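Local coordinates for protein CaaX farnesyltransferase beta subunit Ram1 (Aspergillus fumigatus, PDB 4L9P) that probably catalyses, together with its alpha subunit, the zinc-dependent transfer of farnesyl from farnesyl diphosphate to a cysteine near the C-terminus of target proteins, at residues 219-228 / 508-519; 321-329 / 460-468. One frame throughout, in Å; residues are numbered along the deposited sequence. Where two conformers were deposited one is given.

Interaction 1 of 2, residues 219-228 / 508-519; sequences FKLIDRKAMW and IRVWFENQSFDL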
loop_
_atom_site.group_PDB
_atom_site.type_symbol
_atom_site.label_atom_id
_atom_site.label_comp_id
_atom_site.label_asym_id
_atom_site.label_seq_id
_atom_site.Cartn_x
_atom_site.Cartn_y
_atom_site.Cartn_z
ATOM N N PHE B 219 -0.486 18.664 -21.230
ATOM C CA PHE B 219 0.908 18.425 -20.824
ATOM C C PHE B 219 1.594 19.760 -20.466
ATOM O O PHE B 219 2.420 19.843 -19.549
ATOM C CB PHE B 219 1.714 17.771 -21.942
ATOM C CG PHE B 219 1.288 16.361 -22.292
ATOM C CD1 PHE B 219 0.427 15.611 -21.493
ATOM C CD2 PHE B 219 1.765 15.770 -23.455
ATOM C CE1 PHE B 219 0.071 14.266 -21.861
ATOM C CE2 PHE B 219 1.415 14.460 -23.801
ATOM C CZ PHE B 219 0.547 13.735 -23.037
ATOM N N LYS B 220 1.225 20.805 -21.191
ATOM C CA LYS B 220 1.818 22.129 -20.992
ATOM C C LYS B 220 1.418 22.785 -19.671
ATOM O O LYS B 220 2.075 23.707 -19.225
ATOM C CB LYS B 220 1.463 23.064 -22.168
ATOM C CG LYS B 220 2.335 22.807 -23.377
ATOM C CD LYS B 220 1.798 23.520 -24.622
ATOM C CE LYS B 220 1.449 24.947 -24.441
ATOM N NZ LYS B 220 1.090 25.437 -25.843
ATOM N N LEU B 221 0.356 22.320 -19.025
ATOM C CA LEU B 221 -0.089 23.018 -17.837
ATOM C C LEU B 221 0.938 22.886 -16.717
ATOM O O LEU B 221 1.124 23.789 -15.894
ATOM C CB LEU B 221 -1.479 22.545 -17.462
ATOM C CG LEU B 221 -1.721 21.339 -16.612
ATOM C CD1 LEU B 221 -1.473 21.719 -15.125
ATOM C CD2 LEU B 221 -3.152 20.916 -16.803
ATOM N N ILE B 222 1.593 21.739 -16.666
ATOM C CA ILE B 222 2.539 21.474 -15.585
ATOM C C ILE B 222 3.785 22.359 -15.658
ATOM O O ILE B 222 4.437 22.408 -16.688
ATOM C CB ILE B 222 2.980 20.002 -15.591
ATOM C CG1 ILE B 222 1.759 19.056 -15.562
ATOM C CG2 ILE B 222 4.023 19.790 -14.438
ATOM C CD1 ILE B 222 2.014 17.590 -16.079
ATOM N N ASP B 223 4.144 23.032 -14.547
ATOM C CA ASP B 223 5.410 23.752 -14.480
ATOM C C ASP B 223 6.466 22.728 -14.072
ATOM O O ASP B 223 6.607 22.390 -12.902
ATOM C CB ASP B 223 5.339 24.932 -13.485
ATOM C CG ASP B 223 6.639 25.751 -13.431
ATOM O OD1 ASP B 223 7.727 25.252 -13.808
ATOM O OD2 ASP B 223 6.563 26.924 -13.028
ATOM N N ARG B 224 7.171 22.195 -15.065
ATOM C CA ARG B 224 8.120 21.091 -14.792
ATOM C C ARG B 224 9.298 21.485 -13.966
ATOM O O ARG B 224 9.706 20.706 -13.080
ATOM C CB ARG B 224 8.766 20.524 -16.060
ATOM C CG ARG B 224 8.086 19.580 -16.896
ATOM C CD ARG B 224 8.926 19.762 -18.207
ATOM N NE ARG B 224 9.837 18.696 -18.301
ATOM C CZ ARG B 224 10.735 18.449 -19.223
ATOM N NH1 ARG B 224 11.105 19.322 -20.193
ATOM N NH2 ARG B 224 11.317 17.275 -19.088
ATOM N N LYS B 225 9.894 22.652 -14.239
ATOM C CA LYS B 225 11.018 23.089 -13.423
ATOM C C LYS B 225 10.601 23.291 -11.962
ATOM O O LYS B 225 11.319 22.884 -11.033
ATOM C CB LYS B 225 11.652 24.383 -13.981
ATOM C CG LYS B 225 12.811 24.753 -13.138
ATOM C CD LYS B 225 13.647 25.794 -13.781
ATOM C CE LYS B 225 15.049 25.460 -13.553
ATOM N NZ LYS B 225 15.843 26.442 -14.253
ATOM N N ALA B 226 9.420 23.892 -11.737
ATOM C CA ALA B 226 9.015 24.137 -10.368
ATOM C C ALA B 226 8.664 22.791 -9.705
ATOM O O ALA B 226 8.933 22.593 -8.511
ATOM C CB ALA B 226 7.837 25.093 -10.343
ATOM N N MET B 227 8.088 21.858 -10.464
ATOM C CA MET B 227 7.859 20.519 -9.901
ATOM C C MET B 227 9.150 19.850 -9.438
ATOM O O MET B 227 9.179 19.211 -8.361
ATOM C CB MET B 227 7.213 19.607 -10.963
ATOM C CG MET B 227 6.915 18.166 -10.485
ATOM S SD MET B 227 5.487 18.092 -9.340
ATOM C CE MET B 227 4.134 18.305 -10.481
ATOM N N TRP B 228 10.206 19.940 -10.252
ATOM C CA TRP B 228 11.508 19.395 -9.886
ATOM C C TRP B 228 12.092 20.059 -8.624
ATOM O O TRP B 228 12.590 19.352 -7.722
ATOM C CB TRP B 228 12.430 19.626 -11.079
ATOM C CG TRP B 228 13.860 19.208 -10.929
ATOM C CD1 TRP B 228 14.375 17.939 -10.838
ATOM C CD2 TRP B 228 14.970 20.097 -10.965
ATOM N NE1 TRP B 228 15.765 17.978 -10.797
ATOM C CE2 TRP B 228 16.155 19.305 -10.871
ATOM C CE3 TRP B 228 15.068 21.489 -11.053
ATOM C CZ2 TRP B 228 17.473 19.876 -10.910
ATOM C CZ3 TRP B 228 16.358 22.070 -11.084
ATOM C CH2 TRP B 228 17.547 21.258 -11.024
ATOM N N ILE B 508 3.104 10.556 -22.654
ATOM C CA ILE B 508 3.527 11.670 -21.845
ATOM C C ILE B 508 5.036 11.671 -21.656
ATOM O O ILE B 508 5.658 12.731 -21.757
ATOM C CB ILE B 508 2.747 11.729 -20.513
ATOM C CG1 ILE B 508 2.977 13.106 -19.832
ATOM C CG2 ILE B 508 3.135 10.556 -19.579
ATOM C CD1 ILE B 508 2.031 13.339 -18.605
ATOM N N ARG B 509 5.618 10.515 -21.396
ATOM C CA ARG B 509 7.082 10.443 -21.205
ATOM C C ARG B 509 7.811 10.909 -22.477
ATOM O O ARG B 509 8.772 11.687 -22.396
ATOM C CB ARG B 509 7.498 8.987 -20.888
ATOM C CG ARG B 509 9.002 8.729 -20.912
ATOM C CD ARG B 509 9.774 9.480 -19.820
ATOM N NE ARG B 509 11.177 9.173 -19.962
ATOM C CZ ARG B 509 12.087 9.196 -18.994
ATOM N NH1 ARG B 509 11.757 9.504 -17.736
ATOM N NH2 ARG B 509 13.367 8.879 -19.301
ATOM N N VAL B 510 7.352 10.432 -23.640
ATOM C CA VAL B 510 8.048 10.766 -24.869
ATOM C C VAL B 510 7.880 12.243 -25.180
ATOM O O VAL B 510 8.847 12.900 -25.617
ATOM C CB VAL B 510 7.529 9.892 -26.024
ATOM C CG1 VAL B 510 8.058 10.433 -27.401
ATOM C CG2 VAL B 510 7.972 8.443 -25.827
ATOM N N TRP B 511 6.702 12.797 -24.915
ATOM C CA TRP B 511 6.510 14.235 -25.132
ATOM C C TRP B 511 7.488 15.042 -24.289
ATOM O O TRP B 511 8.151 15.986 -24.782
ATOM C CB TRP B 511 5.062 14.684 -24.844
ATOM C CG TRP B 511 4.776 16.134 -25.273
ATOM C CD1 TRP B 511 4.414 16.561 -26.553
ATOM C CD2 TRP B 511 4.845 17.331 -24.470
ATOM N NE1 TRP B 511 4.232 17.920 -26.562
ATOM C CE2 TRP B 511 4.519 18.424 -25.314
ATOM C CE3 TRP B 511 5.159 17.584 -23.140
ATOM C CZ2 TRP B 511 4.471 19.743 -24.845
ATOM C CZ3 TRP B 511 5.124 18.900 -22.677
ATOM C CH2 TRP B 511 4.786 19.954 -23.523
ATOM N N PHE B 512 7.589 14.671 -23.015
ATOM C CA PHE B 512 8.492 15.418 -22.153
ATOM C C PHE B 512 9.955 15.216 -22.490
ATOM O O PHE B 512 10.737 16.178 -22.404
ATOM C CB PHE B 512 8.206 15.136 -20.668
ATOM C CG PHE B 512 7.051 15.936 -20.139
ATOM C CD1 PHE B 512 7.177 17.287 -19.950
ATOM C CD2 PHE B 512 5.834 15.353 -19.890
ATOM C CE1 PHE B 512 6.095 18.057 -19.506
ATOM C CE2 PHE B 512 4.745 16.130 -19.466
ATOM C CZ PHE B 512 4.897 17.475 -19.242
ATOM N N GLU B 513 10.333 14.000 -22.897
ATOM C CA GLU B 513 11.702 13.756 -23.357
ATOM C C GLU B 513 12.119 14.674 -24.490
ATOM O O GLU B 513 13.318 14.983 -24.658
ATOM C CB GLU B 513 11.879 12.307 -23.819
ATOM C CG GLU B 513 12.076 11.374 -22.677
ATOM C CD GLU B 513 12.364 9.940 -23.165
ATOM O OE1 GLU B 513 12.466 9.662 -24.394
ATOM O OE2 GLU B 513 12.568 9.080 -22.317
ATOM N N ASN B 514 11.133 15.085 -25.276
ATOM C CA ASN B 514 11.406 15.919 -26.426
ATOM C C ASN B 514 11.267 17.398 -26.160
ATOM O O ASN B 514 11.404 18.240 -27.071
ATOM C CB ASN B 514 10.538 15.476 -27.593
ATOM C CG ASN B 514 11.080 14.261 -28.227
ATOM O OD1 ASN B 514 12.083 14.305 -28.931
ATOM N ND2 ASN B 514 10.423 13.170 -28.027
ATOM N N GLN B 515 11.005 17.747 -24.905
ATOM C CA GLN B 515 10.978 19.167 -24.525
ATOM C C GLN B 515 12.242 19.525 -23.756
ATOM O O GLN B 515 12.661 18.814 -22.814
ATOM C CB GLN B 515 9.793 19.519 -23.633
ATOM C CG GLN B 515 8.428 19.007 -24.107
ATOM C CD GLN B 515 8.114 19.331 -25.557
ATOM O OE1 GLN B 515 8.156 20.494 -25.967
ATOM N NE2 GLN B 515 7.764 18.287 -26.348
ATOM N N SER B 516 12.862 20.651 -24.123
ATOM C CA SER B 516 13.994 21.073 -23.302
ATOM C C SER B 516 13.528 21.462 -21.905
ATOM O O SER B 516 12.400 21.965 -21.703
ATOM C CB SER B 516 14.750 22.222 -23.950
ATOM O OG SER B 516 13.824 23.200 -24.380
ATOM N N PHE B 517 14.394 21.194 -20.935
ATOM C CA PHE B 517 14.061 21.477 -19.556
ATOM C C PHE B 517 14.102 22.975 -19.414
ATOM O O PHE B 517 14.988 23.658 -19.945
ATOM C CB PHE B 517 15.019 20.817 -18.600
ATOM C CG PHE B 517 14.545 20.859 -17.174
ATOM C CD1 PHE B 517 13.305 20.303 -16.826
ATOM C CD2 PHE B 517 15.354 21.411 -16.162
ATOM C CE1 PHE B 517 12.898 20.334 -15.493
ATOM C CE2 PHE B 517 14.938 21.434 -14.817
ATOM C CZ PHE B 517 13.726 20.875 -14.504
ATOM N N ASP B 518 13.116 23.494 -18.705
ATOM C CA ASP B 518 12.919 24.923 -18.676
ATOM C C ASP B 518 14.054 25.692 -17.982
ATOM O O ASP B 518 14.618 25.257 -16.981
ATOM C CB ASP B 518 11.611 25.197 -17.963
ATOM C CG ASP B 518 10.461 24.397 -18.546
ATOM O OD1 ASP B 518 9.558 25.052 -19.152
ATOM O OD2 ASP B 518 10.436 23.136 -18.359
ATOM N N LEU B 519 14.379 26.859 -18.521
ATOM C CA LEU B 519 15.389 27.716 -17.895
ATOM C C LEU B 519 14.858 28.378 -16.606
ATOM O O LEU B 519 13.642 28.617 -16.493
ATOM C CB LEU B 519 15.868 28.763 -18.897
ATOM C CG LEU B 519 16.540 28.162 -20.146
ATOM C CD1 LEU B 519 17.032 29.274 -21.064
ATOM C CD2 LEU B 519 17.726 27.232 -19.742
HETATM O O HOH W 1 7.263 23.450 -17.767
HETATM O O HOH W 2 13.054 16.399 -20.957
#
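Arg-224 NH2 is gripped from two directions: by the backbone oxygen of Leu-264, outside the two segments, and by a water at 2.7 Å, which can in turn donate to Phe-512 O. On the other arm, NH1 gives a fairly straight bond to Gln-515 O (3.1 Å, 157° at the hydrogen). That oxygen lies in the guanidinium plane, although the donor stands well above the plane of the carbonyl. Phe-512 CD1 lies near the rim of one guanidinium face, its ring tilted 46° from that plane, and Phe-517 CD1 over the centre of the opposite one, pointing its ring edge at the group. A bend in the arginine chain (chi3 101°) turns the guanidinium into this slot.

Farther along the C-terminal tail, the edge of the Phe-517 ring stands over the face of Trp-228 in a T-shaped pair, while Trp-228 NE1 bonds to Ala-269 O. Lys-225 NZ adds a weak bond to Asp-518 O. At the other end, Phe-219 wedges against helix 502-513. Ile-508 CG1 sits over one face of its ring in a CH-pi contact, 4.0 Å from the centroid, and Phe-219 CB in turn lies over the six-membered ring of Trp-511 at 3.8 Å from its centroid. Gln-515 NE2, tied to Trp-511 O, covers the opposite indole face. Helix 502-513 thus meets helix 216-221 of the alpha-alpha toroid, and the tail the start of helix 224-234. The buried cation, covered on both faces by aromatic carbons, is satisfied at its edge by carbonyl oxygens and a water, the Asp-518 carboxylate lying near but beyond salt-bridge distance.

Interaction 2 of 2, residues 321-329 / 460-468; sequences CLCLLGRPE and DFSSAFSWK
Where the turn after helix 312-323 runs past the loop 460-467, the backbones come within 5.4 Å between the CA atoms of Leu-324 and Phe-461 and again between those of Arg-327 and Ser-463, yet no direct hydrogen bond joins them. Two waters do this work instead. Both donate to Cys-323 O; one accepts from Ala-464 N at 3.0 Å, and the other accepts from Trp-467 NE1 and also bonds to Ser-463 OG, 2.9 Å away. With its OG anti to the backbone N (chi1 178°), Ser-463 lays this hydroxyl against Arg-327 CA and Pro-328 CD as well.

The helix belongs to the alpha-alpha toroid, and its residues Ala-313, Tyr-314 and Cys-317 line the isoprenoid pocket; the chain leaves it through Gly-326, which has positive phi, before starting helix 328-335. Apolar contacts flank the waters. Leu-324 CD2 packs on Ala-464 CB at 3.7 Å, and its CB lies near the plane of the Phe-461 ring, at the edge. Leu-324 O comes tightly and obliquely to Phe-461 CD1, 2.9 Å away. Beyond Ser-463, Pro-328 CG approaches Trp-467 CZ2 obliquely to the indole (3.9 Å), and His-495 meets the same tryptophan from outside the two segments.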
loop_
_atom_site.group_PDB
_atom_site.type_symbol
_atom_site.label_atom_id
_atom_site.label_comp_id
_atom_site.label_asym_id
_atom_site.label_seq_id
_atom_site.Cartn_x
_atom_site.Cartn_y
_atom_site.Cartn_z
ATOM N N CYS B 321 8.327 1.147 -7.206
ATOM C CA CYS B 321 9.422 2.122 -7.193
ATOM C C CYS B 321 10.751 1.440 -7.555
ATOM O O CYS B 321 11.537 2.023 -8.323
ATOM C CB CYS B 321 9.495 2.765 -5.782
ATOM S SG CYS B 321 10.543 4.227 -5.792
ATOM N N LEU B 322 11.017 0.225 -7.031
ATOM C CA LEU B 322 12.283 -0.477 -7.391
ATOM C C LEU B 322 12.349 -0.712 -8.897
ATOM O O LEU B 322 13.421 -0.549 -9.497
ATOM C CB LEU B 322 12.399 -1.837 -6.682
ATOM C CG LEU B 322 12.782 -1.717 -5.207
ATOM C CD1 LEU B 322 12.721 -3.121 -4.613
ATOM C CD2 LEU B 322 14.173 -1.115 -4.964
ATOM N N CYS B 323 11.207 -1.032 -9.511
ATOM C CA CYS B 323 11.192 -1.266 -10.945
ATOM C C CYS B 323 11.312 0.020 -11.765
ATOM O O CYS B 323 11.475 -0.067 -13.006
ATOM C CB CYS B 323 9.914 -2.069 -11.340
ATOM S SG CYS B 323 10.021 -3.782 -10.641
ATOM N N LEU B 324 11.194 1.209 -11.164
ATOM C CA LEU B 324 11.591 2.444 -11.844
ATOM C C LEU B 324 13.111 2.689 -11.830
ATOM O O LEU B 324 13.625 3.628 -12.493
ATOM C CB LEU B 324 10.922 3.640 -11.118
ATOM C CG LEU B 324 9.447 3.774 -11.361
ATOM C CD1 LEU B 324 8.934 4.880 -10.476
ATOM C CD2 LEU B 324 9.174 4.149 -12.815
ATOM N N LEU B 325 13.840 1.878 -11.080
ATOM C CA LEU B 325 15.281 2.070 -10.929
ATOM C C LEU B 325 16.152 1.186 -11.810
ATOM O O LEU B 325 17.356 1.439 -11.939
ATOM C CB LEU B 325 15.718 1.883 -9.462
ATOM C CG LEU B 325 14.874 2.710 -8.486
ATOM C CD1 LEU B 325 15.328 2.413 -7.036
ATOM C CD2 LEU B 325 14.938 4.205 -8.793
ATOM N N GLY B 326 15.580 0.126 -12.361
ATOM C CA GLY B 326 16.352 -0.772 -13.233
ATOM C C GLY B 326 15.480 -1.965 -13.551
ATOM O O GLY B 326 14.255 -1.926 -13.297
ATOM N N ARG B 327 16.084 -3.000 -14.151
ATOM C CA ARG B 327 15.296 -4.171 -14.543
ATOM C C ARG B 327 14.846 -4.916 -13.300
ATOM O O ARG B 327 15.595 -5.048 -12.336
ATOM C CB ARG B 327 16.181 -5.081 -15.387
ATOM C CG ARG B 327 16.502 -4.441 -16.722
ATOM C CD ARG B 327 17.334 -5.360 -17.571
ATOM N NE ARG B 327 17.348 -4.902 -18.972
ATOM C CZ ARG B 327 17.679 -5.663 -20.034
ATOM N NH1 ARG B 327 18.074 -6.934 -19.899
ATOM N NH2 ARG B 327 17.655 -5.146 -21.263
ATOM N N PRO B 328 13.610 -5.450 -13.301
ATOM C CA PRO B 328 13.092 -6.147 -12.110
ATOM C C PRO B 328 13.985 -7.279 -11.607
ATOM O O PRO B 328 14.234 -7.427 -10.408
ATOM C CB PRO B 328 11.754 -6.684 -12.587
ATOM C CG PRO B 328 11.309 -5.687 -13.631
ATOM C CD PRO B 328 12.610 -5.315 -14.366
ATOM N N GLU B 329 14.572 -8.054 -12.534
ATOM C CA GLU B 329 15.383 -9.200 -12.113
ATOM C C GLU B 329 16.762 -8.777 -11.572
ATOM O O GLU B 329 17.498 -9.606 -11.028
ATOM C CB GLU B 329 15.565 -10.172 -13.324
ATOM C CG GLU B 329 16.405 -9.567 -14.476
ATOM C CD GLU B 329 15.640 -8.759 -15.535
ATOM O OE1 GLU B 329 14.540 -8.203 -15.251
ATOM O OE2 GLU B 329 16.170 -8.637 -16.699
ATOM N N ASP B 460 17.797 5.922 -17.583
ATOM C CA ASP B 460 17.390 5.862 -16.149
ATOM C C ASP B 460 16.239 4.899 -15.726
ATOM O O ASP B 460 16.330 4.083 -14.752
ATOM C CB ASP B 460 16.926 7.275 -15.741
ATOM C CG ASP B 460 17.611 8.289 -16.501
ATOM O OD1 ASP B 460 18.776 8.499 -15.992
ATOM O OD2 ASP B 460 17.005 8.747 -17.578
ATOM N N PHE B 461 15.145 5.092 -16.449
ATOM C CA PHE B 461 13.890 4.432 -16.258
ATOM C C PHE B 461 13.655 3.571 -17.494
ATOM O O PHE B 461 12.509 3.309 -17.822
ATOM C CB PHE B 461 12.791 5.503 -16.185
ATOM C CG PHE B 461 12.949 6.467 -15.030
ATOM C CD1 PHE B 461 12.608 6.091 -13.724
ATOM C CD2 PHE B 461 13.355 7.742 -15.245
ATOM C CE1 PHE B 461 12.748 6.992 -12.617
ATOM C CE2 PHE B 461 13.543 8.660 -14.148
ATOM C CZ PHE B 461 13.173 8.318 -12.846
ATOM N N SER B 462 14.705 3.089 -18.171
ATOM C CA SER B 462 14.454 2.435 -19.458
ATOM C C SER B 462 13.581 1.188 -19.323
ATOM O O SER B 462 12.652 0.983 -20.127
ATOM C CB SER B 462 15.783 2.144 -20.185
ATOM O OG SER B 462 15.578 1.539 -21.430
ATOM N N SER B 463 13.839 0.385 -18.295
ATOM C CA SER B 463 13.063 -0.825 -18.123
ATOM C C SER B 463 11.589 -0.499 -17.861
ATOM O O SER B 463 10.679 -1.172 -18.357
ATOM C CB SER B 463 13.676 -1.625 -16.971
ATOM O OG SER B 463 12.921 -2.801 -16.723
ATOM N N ALA B 464 11.341 0.554 -17.094
ATOM C CA ALA B 464 9.948 0.925 -16.772
ATOM C C ALA B 464 9.147 1.235 -18.003
ATOM O O ALA B 464 7.938 1.071 -17.995
ATOM C CB ALA B 464 9.907 2.160 -15.844
ATOM N N PHE B 465 9.827 1.695 -19.055
ATOM C CA PHE B 465 9.152 2.004 -20.327
ATOM C C PHE B 465 9.257 0.872 -21.347
ATOM O O PHE B 465 9.003 1.092 -22.555
ATOM C CB PHE B 465 9.590 3.371 -20.874
ATOM C CG PHE B 465 9.133 4.522 -19.982
ATOM C CD1 PHE B 465 7.793 4.925 -20.009
ATOM C CD2 PHE B 465 9.995 5.143 -19.078
ATOM C CE1 PHE B 465 7.321 5.932 -19.153
ATOM C CE2 PHE B 465 9.503 6.167 -18.202
ATOM C CZ PHE B 465 8.190 6.543 -18.261
ATOM N N SER B 466 9.630 -0.311 -20.876
ATOM C CA SER B 466 9.798 -1.483 -21.737
ATOM C C SER B 466 8.665 -2.483 -21.536
ATOM O O SER B 466 8.627 -3.519 -22.207
ATOM C CB SER B 466 11.141 -2.146 -21.440
ATOM O OG SER B 466 11.061 -2.948 -20.269
ATOM N N TRP B 467 7.728 -2.240 -20.596
ATOM C CA TRP B 467 6.662 -3.206 -20.318
ATOM C C TRP B 467 5.690 -3.313 -21.480
ATOM O O TRP B 467 5.268 -2.305 -22.058
ATOM C CB TRP B 467 5.912 -2.737 -19.039
ATOM C CG TRP B 467 6.688 -2.997 -17.785
ATOM C CD1 TRP B 467 7.730 -2.235 -17.268
ATOM C CD2 TRP B 467 6.570 -4.151 -16.942
ATOM N NE1 TRP B 467 8.209 -2.839 -16.112
ATOM C CE2 TRP B 467 7.536 -4.006 -15.889
ATOM C CE3 TRP B 467 5.705 -5.262 -16.930
ATOM C CZ2 TRP B 467 7.638 -4.918 -14.839
ATOM C CZ3 TRP B 467 5.848 -6.205 -15.914
ATOM C CH2 TRP B 467 6.820 -6.036 -14.901
ATOM N N LYS B 468 5.365 -4.564 -21.808
ATOM C CA LYS B 468 4.448 -4.902 -22.899
ATOM C C LYS B 468 3.416 -5.868 -22.382
ATOM O O LYS B 468 3.509 -6.345 -21.240
ATOM C CB LYS B 468 5.230 -5.478 -24.111
ATOM C CG LYS B 468 6.170 -4.368 -24.656
ATOM C CD LYS B 468 6.590 -4.548 -26.038
ATOM C CE LYS B 468 7.785 -3.644 -26.417
ATOM N NZ LYS B 468 7.651 -2.151 -26.257
HETATM O O HOH W 3 10.749 -2.160 -14.904
HETATM O O HOH W 4 13.280 1.279 -14.962
#

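Overall arrangement
The two contacts lie about 21 Å apart between centres, interaction 2 nearer the spatial centre of the subunit and interaction 1 farther out, where the C-terminus is fastened. Along the sequence they are nested: segments 321-329 and 460-468 both fall within the loop closed by 219-228 and 508-519. Helix 251-263 touches both, through Leu-263 and Val-260 for the outer contact and Met-258 for the inner one, and it also carries the pocket residues Arg-252, Tyr-255 and Cys-256. Arg-509 joins them directly, packing against Phe-461 and Phe-465. The late loop and the C-terminal helix 502-513 are thereby laid in succession against earlier helices of the toroid.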